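Local coordinates for phosphoribosyl-glycinamide (GAR) synthetase (Cryptococcus neoformans var. grubii serotype A, PDB 7LVO), which catalyses, through this N-terminal half of a bifunctional enzyme, the ATP-dependent joining of glycine to phosphoribosylamine in de novo purine biosynthesis, at residues A[84-89]-A[94-99]; A[112-117]-A[141-146]; A[48-53]-A[75-80]; A[120-125]-A[130-135]. One frame throughout, in Å; residues are numbered along the deposited sequence.

Contact 1: A[84-89]-A[94-99]; sequences LALPWG and FRSIVE
S96 and P87 provide the stronger of two hydrogen bonds across this contact: S96 OG donates to P87 O over 2.6 Å. The hydroxyl is placed there by a chi1 of 176°, OG trans to the serine nitrogen, and it approaches from above the carbonyl plane, 36° out of it, rather than along a lone pair. The second bond is weak: I97 N lies 3.4 Å from W88 O, although its N-H points at the oxygen almost straight, at 166°. Two successive carbonyls thus face the opening turn of helix 95-104, with F94 at its N-cap position. This is the entry to a beta-alpha-beta crossover. Residues 84-89 leave strand 81-83, and the helix then carries the chain to strand 108-111 at the other edge of the four-stranded parallel, Rossmann-like sheet of the N domain.

Van der Waals contacts surround the bonds. CG and both methyls of L86 lie about the serine hydroxyl, CG coming to 3.5 Å from S96 OG. I97 works with both branches: CD1 makes an apolar contact with L84 CD2 at 3.9 Å, while CG2 rests 3.4 Å from W88 O. The same carbonyl oxygen lies near the plane of the F94 ring, at its edge, and F94 CD2 comes to 3.5 Å from G89 O. The missing side chain at G89 leaves room for the backbone of R95 and S96. The indole of W88 also packs on L43 and P113, and its NE1 makes a weak hydrogen bond to C68 O.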
loop_
_atom_site.group_PDB
_atom_site.type_symbol
_atom_site.label_atom_id
_atom_site.label_comp_id
_atom_site.label_asym_id
_atom_site.label_seq_id
_atom_site.Cartn_x
_atom_site.Cartn_y
_atom_site.Cartn_z
ATOM N N LEU A 84 3.249 17.908 10.751
ATOM C CA LEU A 84 2.094 18.618 11.299
ATOM C C LEU A 84 1.433 17.715 12.333
ATOM O O LEU A 84 0.723 16.770 11.978
ATOM C CB LEU A 84 1.119 19.003 10.193
ATOM C CG LEU A 84 -0.175 19.688 10.629
ATOM C CD1 LEU A 84 0.119 21.030 11.280
ATOM C CD2 LEU A 84 -1.113 19.854 9.430
ATOM N N ALA A 85 1.668 18.005 13.613
ATOM C CA ALA A 85 1.097 17.217 14.708
ATOM C C ALA A 85 -0.313 17.729 14.979
ATOM O O ALA A 85 -0.567 18.510 15.899
ATOM C CB ALA A 85 1.979 17.293 15.950
ATOM N N LEU A 86 -1.249 17.277 14.150
ATOM C CA LEU A 86 -2.639 17.694 14.225
ATOM C C LEU A 86 -3.537 16.502 13.932
ATOM O O LEU A 86 -3.225 15.693 13.047
ATOM C CB LEU A 86 -2.935 18.821 13.227
ATOM C CG LEU A 86 -4.328 19.435 13.310
ATOM C CD1 LEU A 86 -4.474 20.266 14.575
ATOM C CD2 LEU A 86 -4.621 20.274 12.070
ATOM N N PRO A 87 -4.645 16.359 14.656
ATOM C CA PRO A 87 -5.580 15.274 14.335
ATOM C C PRO A 87 -6.292 15.530 13.017
ATOM O O PRO A 87 -6.452 16.673 12.579
ATOM C CB PRO A 87 -6.569 15.285 15.510
ATOM C CG PRO A 87 -5.902 16.076 16.592
ATOM C CD PRO A 87 -5.038 17.085 15.880
ATOM N N TRP A 88 -6.723 14.439 12.384
ATOM C CA TRP A 88 -7.451 14.550 11.128
ATOM C C TRP A 88 -8.908 14.941 11.340
ATOM O O TRP A 88 -9.529 15.529 10.442
ATOM C CB TRP A 88 -7.402 13.223 10.369
ATOM C CG TRP A 88 -6.040 12.811 9.926
ATOM C CD1 TRP A 88 -4.916 13.577 9.916
ATOM C CD2 TRP A 88 -5.658 11.529 9.427
ATOM N NE1 TRP A 88 -3.852 12.850 9.443
ATOM C CE2 TRP A 88 -4.283 11.588 9.134
ATOM C CE3 TRP A 88 -6.347 10.332 9.197
ATOM C CZ2 TRP A 88 -3.582 10.504 8.619
ATOM C CZ3 TRP A 88 -5.646 9.254 8.685
ATOM C CH2 TRP A 88 -4.280 9.350 8.400
ATOM N N GLY A 89 -9.466 14.623 12.496
ATOM C CA GLY A 89 -10.903 14.761 12.694
ATOM C C GLY A 89 -11.650 13.518 12.256
ATOM O O GLY A 89 -11.255 12.807 11.334
ATOM N N PHE A 94 -13.735 15.213 8.683
ATOM C CA PHE A 94 -12.304 15.484 8.791
ATOM C C PHE A 94 -12.051 16.982 8.965
ATOM O O PHE A 94 -11.100 17.543 8.412
ATOM C CB PHE A 94 -11.541 14.957 7.572
ATOM C CG PHE A 94 -11.695 13.478 7.340
ATOM C CD1 PHE A 94 -12.743 12.987 6.567
ATOM C CD2 PHE A 94 -10.789 12.581 7.882
ATOM C CE1 PHE A 94 -12.891 11.628 6.351
ATOM C CE2 PHE A 94 -10.922 11.218 7.666
ATOM C CZ PHE A 94 -11.974 10.741 6.902
ATOM N N ARG A 95 -12.909 17.637 9.751
ATOM C CA ARG A 95 -12.896 19.098 9.800
ATOM C C ARG A 95 -11.538 19.638 10.235
ATOM O O ARG A 95 -11.090 20.678 9.745
ATOM C CB ARG A 95 -13.987 19.608 10.744
ATOM C CG ARG A 95 -14.455 21.023 10.423
ATOM C CD ARG A 95 -14.534 21.908 11.664
ATOM N NE ARG A 95 -15.408 21.362 12.696
ATOM C CZ ARG A 95 -14.983 20.743 13.791
ATOM N NH1 ARG A 95 -13.693 20.574 14.036
ATOM N NH2 ARG A 95 -15.875 20.284 14.665
ATOM N N SER A 96 -10.868 18.945 11.157
ATOM C CA SER A 96 -9.586 19.427 11.662
ATOM C C SER A 96 -8.591 19.650 10.530
ATOM O O SER A 96 -8.065 20.755 10.356
ATOM C CB SER A 96 -9.024 18.441 12.684
ATOM O OG SER A 96 -7.745 18.851 13.125
ATOM N N ILE A 97 -8.321 18.608 9.742
ATOM C CA ILE A 97 -7.303 18.726 8.702
ATOM C C ILE A 97 -7.851 19.438 7.464
ATOM O O ILE A 97 -7.092 20.097 6.739
ATOM C CB ILE A 97 -6.752 17.334 8.347
ATOM C CG1 ILE A 97 -5.555 17.454 7.402
ATOM C CG2 ILE A 97 -7.830 16.477 7.707
ATOM C CD1 ILE A 97 -4.383 18.231 7.982
ATOM N N VAL A 98 -9.150 19.313 7.193
ATOM C CA VAL A 98 -9.728 19.991 6.034
ATOM C C VAL A 98 -9.723 21.497 6.247
ATOM O O VAL A 98 -9.378 22.263 5.340
ATOM C CB VAL A 98 -11.146 19.463 5.760
ATOM C CG1 VAL A 98 -11.828 20.298 4.679
ATOM C CG2 VAL A 98 -11.090 17.999 5.351
ATOM N N GLU A 99 -10.097 21.947 7.450
ATOM C CA GLU A 99 -10.064 23.377 7.744
ATOM C C GLU A 99 -8.633 23.898 7.765
ATOM O O GLU A 99 -8.361 25.006 7.288
ATOM C CB GLU A 99 -10.758 23.651 9.077
ATOM C CG GLU A 99 -10.839 25.119 9.448
ATOM C CD GLU A 99 -11.608 25.350 10.734
ATOM O OE1 GLU A 99 -12.120 24.364 11.310
ATOM O OE2 GLU A 99 -11.701 26.517 11.170
#

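Contact 2: A[112-117]-A[141-146]; sequences GPEQPL and MLEGSK
E114 and E143 both hold CG trans to the backbone nitrogen, with chi1 of 175° and -172°, and both run on extended, which brings their carboxylates together from opposite directions. E114 follows strand 108-111 of the Rossmann-like N domain, whereas E143 lies on the short helix 141-144 that precedes helix 146-155. The contact therefore spans a junction next to the predicted nucleotide and magnesium sites: the side chain of E114 is about 3 Å from that of L195, and that of E143 about 4 Å from that of N333.

The two flat groups lie nearly parallel, their planes 24° apart, one over the other, with E114 CD 3.4 Å from E143 CD. E143 OE2 sits above the centre of the other carboxylate, 2.9 Å from E114 CD, and is 3.0 Å from E114 OE1. These oxygens are two acceptors of like charge, not a hydrogen-bonded pair, and the approach is tight. The cost is probably offset by R335, whose NH2 forms a salt bridge with E143 OE2, while V334 N binds E143 OE1 and fixes the rotation of the carboxylate. K146 NZ stands 6.7 Å from E114 OE2, not in contact, and makes a long, weak ion pair with E331.

Beyond the carboxylate pair, E114 extends along the end of helix 141-144. Its OE2 lies 3.3 Å from E143 CG and, at the chain's farthest reach, 4.2 Å from G144 CA.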
loop_
_atom_site.group_PDB
_atom_site.type_symbol
_atom_site.label_atom_id
_atom_site.label_comp_id
_atom_site.label_asym_id
_atom_site.label_seq_id
_atom_site.Cartn_x
_atom_site.Cartn_y
_atom_site.Cartn_z
ATOM N N GLY A 112 -2.257 8.400 2.491
ATOM C CA GLY A 112 -1.485 7.180 2.427
ATOM C C GLY A 112 -2.239 5.974 2.950
ATOM O O GLY A 112 -2.456 4.992 2.236
ATOM N N PRO A 113 -2.650 6.024 4.214
ATOM C CA PRO A 113 -3.351 4.878 4.808
ATOM C C PRO A 113 -4.685 4.610 4.121
ATOM O O PRO A 113 -5.209 5.410 3.337
ATOM C CB PRO A 113 -3.548 5.291 6.272
ATOM C CG PRO A 113 -2.525 6.367 6.515
ATOM C CD PRO A 113 -2.386 7.090 5.198
ATOM N N GLU A 114 -5.252 3.447 4.451
ATOM C CA GLU A 114 -6.514 3.024 3.855
ATOM C C GLU A 114 -7.707 3.687 4.533
ATOM O O GLU A 114 -8.674 4.070 3.860
ATOM C CB GLU A 114 -6.635 1.498 3.937
ATOM C CG GLU A 114 -7.963 0.934 3.457
ATOM C CD GLU A 114 -8.170 -0.514 3.885
ATOM O OE1 GLU A 114 -7.277 -1.068 4.560
ATOM O OE2 GLU A 114 -9.226 -1.094 3.550
ATOM N N GLN A 115 -7.657 3.829 5.859
ATOM C CA GLN A 115 -8.841 4.267 6.593
ATOM C C GLN A 115 -9.395 5.594 6.090
ATOM O O GLN A 115 -10.606 5.666 5.824
ATOM C CB GLN A 115 -8.517 4.337 8.086
ATOM C CG GLN A 115 -9.699 4.736 8.960
ATOM C CD GLN A 115 -9.452 4.471 10.435
ATOM O OE1 GLN A 115 -9.139 3.345 10.831
ATOM N NE2 GLN A 115 -9.590 5.508 11.256
ATOM N N PRO A 116 -8.606 6.667 5.953
ATOM C CA PRO A 116 -9.204 7.942 5.506
ATOM C C PRO A 116 -9.830 7.855 4.124
ATOM O O PRO A 116 -10.862 8.490 3.878
ATOM C CB PRO A 116 -8.018 8.922 5.542
ATOM C CG PRO A 116 -6.794 8.063 5.503
ATOM C CD PRO A 116 -7.162 6.791 6.223
ATOM N N LEU A 117 -9.230 7.095 3.208
ATOM C CA LEU A 117 -9.812 6.949 1.876
ATOM C C LEU A 117 -11.150 6.223 1.943
ATOM O O LEU A 117 -12.170 6.726 1.450
ATOM C CB LEU A 117 -8.839 6.207 0.961
ATOM C CG LEU A 117 -7.608 6.996 0.531
ATOM C CD1 LEU A 117 -6.636 6.107 -0.229
ATOM C CD2 LEU A 117 -8.005 8.189 -0.315
ATOM N N MET A 141 -14.205 1.771 -2.274
ATOM C CA MET A 141 -14.800 0.520 -1.822
ATOM C C MET A 141 -14.126 -0.703 -2.433
ATOM O O MET A 141 -14.331 -1.814 -1.940
ATOM C CB MET A 141 -16.290 0.506 -2.151
ATOM C CG MET A 141 -17.083 1.612 -1.471
ATOM S SD MET A 141 -18.851 1.541 -1.848
ATOM C CE MET A 141 -19.397 0.285 -0.692
ATOM N N LEU A 142 -13.328 -0.526 -3.486
ATOM C CA LEU A 142 -12.564 -1.648 -4.025
ATOM C C LEU A 142 -11.686 -2.285 -2.954
ATOM O O LEU A 142 -11.426 -3.490 -2.999
ATOM C CB LEU A 142 -11.696 -1.194 -5.200
ATOM C CG LEU A 142 -12.383 -0.930 -6.533
ATOM C CD1 LEU A 142 -11.355 -0.426 -7.553
ATOM C CD2 LEU A 142 -13.089 -2.173 -7.056
ATOM N N GLU A 143 -11.210 -1.491 -1.990
ATOM C CA GLU A 143 -10.484 -2.009 -0.844
ATOM C C GLU A 143 -11.302 -2.027 0.433
ATOM O O GLU A 143 -11.044 -2.858 1.301
ATOM C CB GLU A 143 -9.210 -1.187 -0.603
ATOM C CG GLU A 143 -8.286 -1.784 0.456
ATOM C CD GLU A 143 -7.048 -0.938 0.714
ATOM O OE1 GLU A 143 -6.787 0.008 -0.059
ATOM O OE2 GLU A 143 -6.334 -1.227 1.701
ATOM N N GLY A 144 -12.291 -1.138 0.558
ATOM C CA GLY A 144 -13.054 -1.048 1.789
ATOM C C GLY A 144 -14.020 -2.191 2.000
ATOM O O GLY A 144 -14.311 -2.553 3.145
ATOM N N SER A 145 -14.522 -2.779 0.917
ATOM C CA SER A 145 -15.514 -3.852 0.986
ATOM C C SER A 145 -15.061 -5.001 0.092
ATOM O O SER A 145 -15.222 -4.952 -1.133
ATOM C CB SER A 145 -16.898 -3.358 0.572
ATOM O OG SER A 145 -17.791 -4.445 0.382
ATOM N N LYS A 146 -14.502 -6.045 0.708
ATOM C CA LYS A 146 -14.075 -7.204 -0.064
ATOM C C LYS A 146 -15.250 -7.832 -0.793
ATOM O O LYS A 146 -15.105 -8.302 -1.928
ATOM C CB LYS A 146 -13.399 -8.226 0.853
ATOM C CG LYS A 146 -12.161 -7.694 1.560
ATOM C CD LYS A 146 -11.518 -8.764 2.430
ATOM C CE LYS A 146 -10.342 -8.205 3.217
ATOM N NZ LYS A 146 -9.284 -7.657 2.327
#

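Contact 3: A[48-53]-A[75-80]; sequences REHALA and ALMGGK
M77 brings its sulfur against the imidazole of H50, SD lying 3.3 Å from H50 CD2 and 3.5 Å from H50 NE2. The approach is oblique: SD is 4.2 Å from the centroid of the H50 ring, along a line 70° from the ring normal. This Met-aromatic contact thus meets the CD2-NE2 side of the ring neither squarely over a face nor plainly at an edge. M77 CG follows, 3.6 Å from H50 NE2.

The methionine chain reaches straight across from its own helix as far as the sulfur, then bends at chi3 (67°) and turns CE toward the A53 backbone. There CE comes to 4.1 Å from A53 O, and SD rests 4.2 Å from A53 CB. The sulfur touches both H50 and A53, residues one turn apart on helix 47-56. The histidine ring is fixed from its other nitrogen, since ND1 is hydrogen-bonded to the backbone N of H411, and F410 meets the ring edge-to-face.

Helix 47-56 follows strand 38-44, and helix 72-77 follows the adjacent parallel strand 62-67, which makes the contact a bridge between two consecutive helices of the N domain's Rossmann-like sheet. Next to it come strand 407-411, which holds F410 and H411, and strand 414-416, whose R416 packs on A75 and L76.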
loop_
_atom_site.group_PDB
_atom_site.type_symbol
_atom_site.label_atom_id
_atom_site.label_comp_id
_atom_site.label_asym_id
_atom_site.label_seq_id
_atom_site.Cartn_x
_atom_site.Cartn_y
_atom_site.Cartn_z
ATOM N N ARG A 48 6.025 4.688 3.537
ATOM C CA ARG A 48 5.460 5.154 2.278
ATOM C C ARG A 48 5.434 6.675 2.225
ATOM O O ARG A 48 5.739 7.271 1.187
ATOM C CB ARG A 48 4.060 4.585 2.097
ATOM C CG ARG A 48 3.338 5.078 0.845
ATOM C CD ARG A 48 1.873 5.390 1.140
ATOM N NE ARG A 48 1.126 4.233 1.610
ATOM C CZ ARG A 48 0.769 4.018 2.870
ATOM N NH1 ARG A 48 1.067 4.874 3.829
ATOM N NH2 ARG A 48 0.090 2.915 3.171
ATOM N N GLU A 49 5.076 7.322 3.339
ATOM C CA GLU A 49 5.037 8.783 3.363
ATOM C C GLU A 49 6.435 9.367 3.209
ATOM O O GLU A 49 6.654 10.275 2.400
ATOM C CB GLU A 49 4.388 9.268 4.655
ATOM C CG GLU A 49 2.870 9.214 4.645
ATOM C CD GLU A 49 2.334 7.812 4.506
ATOM O OE1 GLU A 49 2.733 6.924 5.290
ATOM O OE2 GLU A 49 1.521 7.579 3.604
ATOM N N HIS A 50 7.404 8.852 3.977
ATOM C CA HIS A 50 8.763 9.362 3.853
ATOM C C HIS A 50 9.292 9.163 2.438
ATOM O O HIS A 50 9.891 10.075 1.858
ATOM C CB HIS A 50 9.671 8.680 4.875
ATOM C CG HIS A 50 11.021 9.311 5.001
ATOM N ND1 HIS A 50 12.014 8.795 5.807
ATOM C CD2 HIS A 50 11.546 10.415 4.420
ATOM C CE1 HIS A 50 13.092 9.554 5.716
ATOM N NE2 HIS A 50 12.833 10.545 4.882
ATOM N N ALA A 51 9.074 7.981 1.865
ATOM C CA ALA A 51 9.534 7.727 0.503
ATOM C C ALA A 51 8.843 8.655 -0.496
ATOM O O ALA A 51 9.476 9.148 -1.439
ATOM C CB ALA A 51 9.291 6.263 0.142
ATOM N N LEU A 52 7.542 8.894 -0.320
ATOM C CA LEU A 52 6.846 9.827 -1.206
ATOM C C LEU A 52 7.340 11.256 -0.996
ATOM O O LEU A 52 7.627 11.975 -1.963
ATOM C CB LEU A 52 5.336 9.743 -0.990
ATOM C CG LEU A 52 4.671 8.466 -1.469
ATOM C CD1 LEU A 52 3.233 8.374 -0.957
ATOM C CD2 LEU A 52 4.689 8.378 -2.998
ATOM N N ALA A 53 7.436 11.690 0.264
ATOM C CA ALA A 53 8.002 13.003 0.549
ATOM C C ALA A 53 9.396 13.131 -0.039
ATOM O O ALA A 53 9.775 14.205 -0.529
ATOM C CB ALA A 53 8.036 13.253 2.061
ATOM N N ALA A 75 10.612 14.260 9.928
ATOM C CA ALA A 75 10.949 15.355 10.828
ATOM C C ALA A 75 12.386 15.828 10.638
ATOM O O ALA A 75 12.690 16.994 10.901
ATOM C CB ALA A 75 10.718 14.932 12.277
ATOM N N LEU A 76 13.268 14.958 10.159
ATOM C CA LEU A 76 14.671 15.305 9.983
ATOM C C LEU A 76 15.008 15.796 8.579
ATOM O O LEU A 76 16.093 16.356 8.383
ATOM C CB LEU A 76 15.549 14.093 10.312
ATOM C CG LEU A 76 15.552 13.666 11.779
ATOM C CD1 LEU A 76 16.281 12.345 11.964
ATOM C CD2 LEU A 76 16.182 14.752 12.639
ATOM N N MET A 77 14.116 15.608 7.605
ATOM C CA MET A 77 14.419 16.032 6.242
ATOM C C MET A 77 14.660 17.534 6.169
ATOM O O MET A 77 15.564 17.996 5.463
ATOM C CB MET A 77 13.278 15.634 5.303
ATOM C CG MET A 77 13.092 14.147 5.145
ATOM S SD MET A 77 11.804 13.722 3.957
ATOM C CE MET A 77 12.545 14.316 2.432
ATOM N N GLY A 78 13.856 18.313 6.880
ATOM C CA GLY A 78 13.993 19.751 6.790
ATOM C C GLY A 78 13.612 20.260 5.408
ATOM O O GLY A 78 12.923 19.593 4.628
ATOM N N GLY A 79 14.078 21.469 5.116
ATOM C CA GLY A 79 13.813 22.063 3.819
ATOM C C GLY A 79 12.323 22.244 3.589
ATOM O O GLY A 79 11.613 22.868 4.390
ATOM N N LYS A 80 11.834 21.685 2.477
ATOM C CA LYS A 80 10.430 21.814 2.133
ATOM C C LYS A 80 9.522 20.959 3.008
ATOM O O LYS A 80 8.327 21.258 3.111
ATOM C CB LYS A 80 10.210 21.418 0.665
ATOM C CG LYS A 80 11.123 22.124 -0.325
ATOM C CD LYS A 80 10.936 21.568 -1.729
ATOM C CE LYS A 80 11.854 22.247 -2.735
ATOM N NZ LYS A 80 11.787 21.604 -4.077
#

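Contact 4: A[120-125]-A[130-135]; sequences GVEGAF and IPVFGP
F125 O accepts a hydrogen bond from I130 N at 3.1 Å, with an N-H...O angle of 159°, closing the turn by which the chain comes back along helix 121-126. F125 then packs on the returning segment. Its CB touches V132 CG2 at 3.5 Å, the two side chains crossing at about a right angle, and its CD1 meets I130 CG2 at 4.0 Å. Both branched residues approach the phenyl ring obliquely.

One turn earlier E122 leans over the other end of the segment. A bend at chi2 (-95°) turns its carboxylate aside while CG packs on V132 CB, and E122 CB lies 3.3 Å from P135 O. Two waters bridge here. One accepts from E122 N at 3.1 Å and donates to P135 O at 2.9 Å; the other donates to E122 OE2 at 2.9 Å and to G134 O at 3.2 Å.

Around this pair the Rossmann-like core closes in: F125 and I130 reach V109 of strand 108-111 and A101 of helix 95-104, while the backbones of P131 and F133 bond to V109. The chemistry divides accordingly. Beside the sheet, apolar packing and one direct backbone hydrogen bond join helix to loop, whereas near P135 water supplies the acceptor for an amide of the first helical turn and gives hydrogen bonds to the carbonyls of G134 and P135, which E122 meets directly only through carbon atoms.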
loop_
_atom_site.group_PDB
_atom_site.type_symbol
_atom_site.label_atom_id
_atom_site.label_comp_id
_atom_site.label_asym_id
_atom_site.label_seq_id
_atom_site.Cartn_x
_atom_site.Cartn_y
_atom_site.Cartn_z
ATOM N N GLY A 120 -13.802 8.220 3.300
ATOM C CA GLY A 120 -14.270 9.286 2.455
ATOM C C GLY A 120 -13.552 10.608 2.578
ATOM O O GLY A 120 -14.197 11.655 2.434
ATOM N N VAL A 121 -12.244 10.600 2.826
ATOM C CA VAL A 121 -11.508 11.851 2.951
ATOM C C VAL A 121 -11.544 12.632 1.642
ATOM O O VAL A 121 -11.498 13.867 1.647
ATOM C CB VAL A 121 -10.058 11.574 3.405
ATOM C CG1 VAL A 121 -9.286 10.848 2.308
ATOM C CG2 VAL A 121 -9.363 12.869 3.791
ATOM N N GLU A 122 -11.622 11.934 0.507
ATOM C CA GLU A 122 -11.639 12.615 -0.782
ATOM C C GLU A 122 -12.838 13.548 -0.896
ATOM O O GLU A 122 -12.699 14.691 -1.350
ATOM C CB GLU A 122 -11.651 11.588 -1.915
ATOM C CG GLU A 122 -11.435 12.172 -3.307
ATOM C CD GLU A 122 -12.731 12.472 -4.035
ATOM O OE1 GLU A 122 -13.820 12.227 -3.472
ATOM O OE2 GLU A 122 -12.663 12.950 -5.186
ATOM N N GLY A 123 -14.023 13.083 -0.485
ATOM C CA GLY A 123 -15.193 13.937 -0.517
ATOM C C GLY A 123 -15.084 15.132 0.400
ATOM O O GLY A 123 -15.580 16.218 0.068
ATOM N N ALA A 124 -14.432 14.958 1.555
ATOM C CA ALA A 124 -14.269 16.066 2.485
ATOM C C ALA A 124 -13.455 17.196 1.858
ATOM O O ALA A 124 -13.824 18.372 1.956
ATOM C CB ALA A 124 -13.600 15.569 3.768
ATOM N N PHE A 125 -12.334 16.858 1.216
ATOM C CA PHE A 125 -11.524 17.889 0.574
ATOM C C PHE A 125 -12.182 18.398 -0.705
ATOM O O PHE A 125 -11.971 19.554 -1.093
ATOM C CB PHE A 125 -10.127 17.356 0.275
ATOM C CG PHE A 125 -9.227 17.302 1.481
ATOM C CD1 PHE A 125 -8.615 18.449 1.953
ATOM C CD2 PHE A 125 -8.990 16.104 2.135
ATOM C CE1 PHE A 125 -7.789 18.403 3.059
ATOM C CE2 PHE A 125 -8.160 16.046 3.237
ATOM C CZ PHE A 125 -7.565 17.200 3.704
ATOM N N ILE A 130 -10.116 21.355 -2.776
ATOM C CA ILE A 130 -8.724 20.909 -2.675
ATOM C C ILE A 130 -8.649 19.529 -3.314
ATOM O O ILE A 130 -9.263 18.577 -2.789
ATOM C CB ILE A 130 -8.253 20.879 -1.219
ATOM C CG1 ILE A 130 -8.284 22.287 -0.621
ATOM C CG2 ILE A 130 -6.845 20.281 -1.121
ATOM C CD1 ILE A 130 -7.974 22.335 0.866
ATOM N N PRO A 131 -7.918 19.352 -4.417
ATOM C CA PRO A 131 -7.895 18.045 -5.081
ATOM C C PRO A 131 -7.155 17.001 -4.259
ATOM O O PRO A 131 -6.261 17.310 -3.467
ATOM C CB PRO A 131 -7.168 18.326 -6.405
ATOM C CG PRO A 131 -6.311 19.516 -6.116
ATOM C CD PRO A 131 -7.085 20.355 -5.124
ATOM N N VAL A 132 -7.529 15.741 -4.482
ATOM C CA VAL A 132 -6.992 14.612 -3.738
ATOM C C VAL A 132 -6.485 13.562 -4.720
ATOM O O VAL A 132 -7.215 13.146 -5.630
ATOM C CB VAL A 132 -8.052 13.996 -2.806
ATOM C CG1 VAL A 132 -7.541 12.668 -2.237
ATOM C CG2 VAL A 132 -8.419 14.970 -1.695
ATOM N N PHE A 133 -5.238 13.141 -4.541
ATOM C CA PHE A 133 -4.711 11.979 -5.253
ATOM C C PHE A 133 -5.197 10.741 -4.510
ATOM O O PHE A 133 -4.572 10.275 -3.552
ATOM C CB PHE A 133 -3.198 12.008 -5.339
ATOM C CG PHE A 133 -2.612 10.791 -6.017
ATOM C CD1 PHE A 133 -2.590 10.694 -7.402
ATOM C CD2 PHE A 133 -2.116 9.744 -5.272
ATOM C CE1 PHE A 133 -2.057 9.580 -8.018
ATOM C CE2 PHE A 133 -1.586 8.624 -5.878
ATOM C CZ PHE A 133 -1.553 8.539 -7.253
ATOM N N GLY A 134 -6.331 10.212 -4.951
ATOM C CA GLY A 134 -6.946 9.069 -4.324
ATOM C C GLY A 134 -8.377 8.899 -4.781
ATOM O O GLY A 134 -8.963 9.787 -5.402
ATOM N N PRO A 135 -8.971 7.753 -4.473
ATOM C CA PRO A 135 -10.312 7.460 -4.974
ATOM C C PRO A 135 -11.390 8.202 -4.203
ATOM O O PRO A 135 -11.233 8.561 -3.033
ATOM C CB PRO A 135 -10.436 5.941 -4.772
ATOM C CG PRO A 135 -9.571 5.670 -3.587
ATOM C CD PRO A 135 -8.393 6.611 -3.736
HETATM O O HOH W 1 -12.021 8.977 -0.279
HETATM O O HOH W 2 -10.608 12.000 -6.975
#

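How the contacts relate
All four contacts lie in the N domain, arranged about its parallel sheet. Contacts 1 and 4 are 14 Å apart between centres and share an apolar interface, F94 CE1 reaching V121 CA at 3.7 Å. Contact 2 borders both: W88 CZ3 packs on P116 CG at 3.6 Å, and P116 O probably accepts a hydrogen bond from V121 N at 2.7 Å. Contact 3 meets contact 2 where E49 OE2 lies 3.3 Å from G112 CA, but does not touch contact 4. Contact 2 lies nearest the predicted ATP and magnesium sites; the W88 side chain is about 10 Å from that of L195, the P135 side chain about 9 Å from that of N333, and contact 3 lies away.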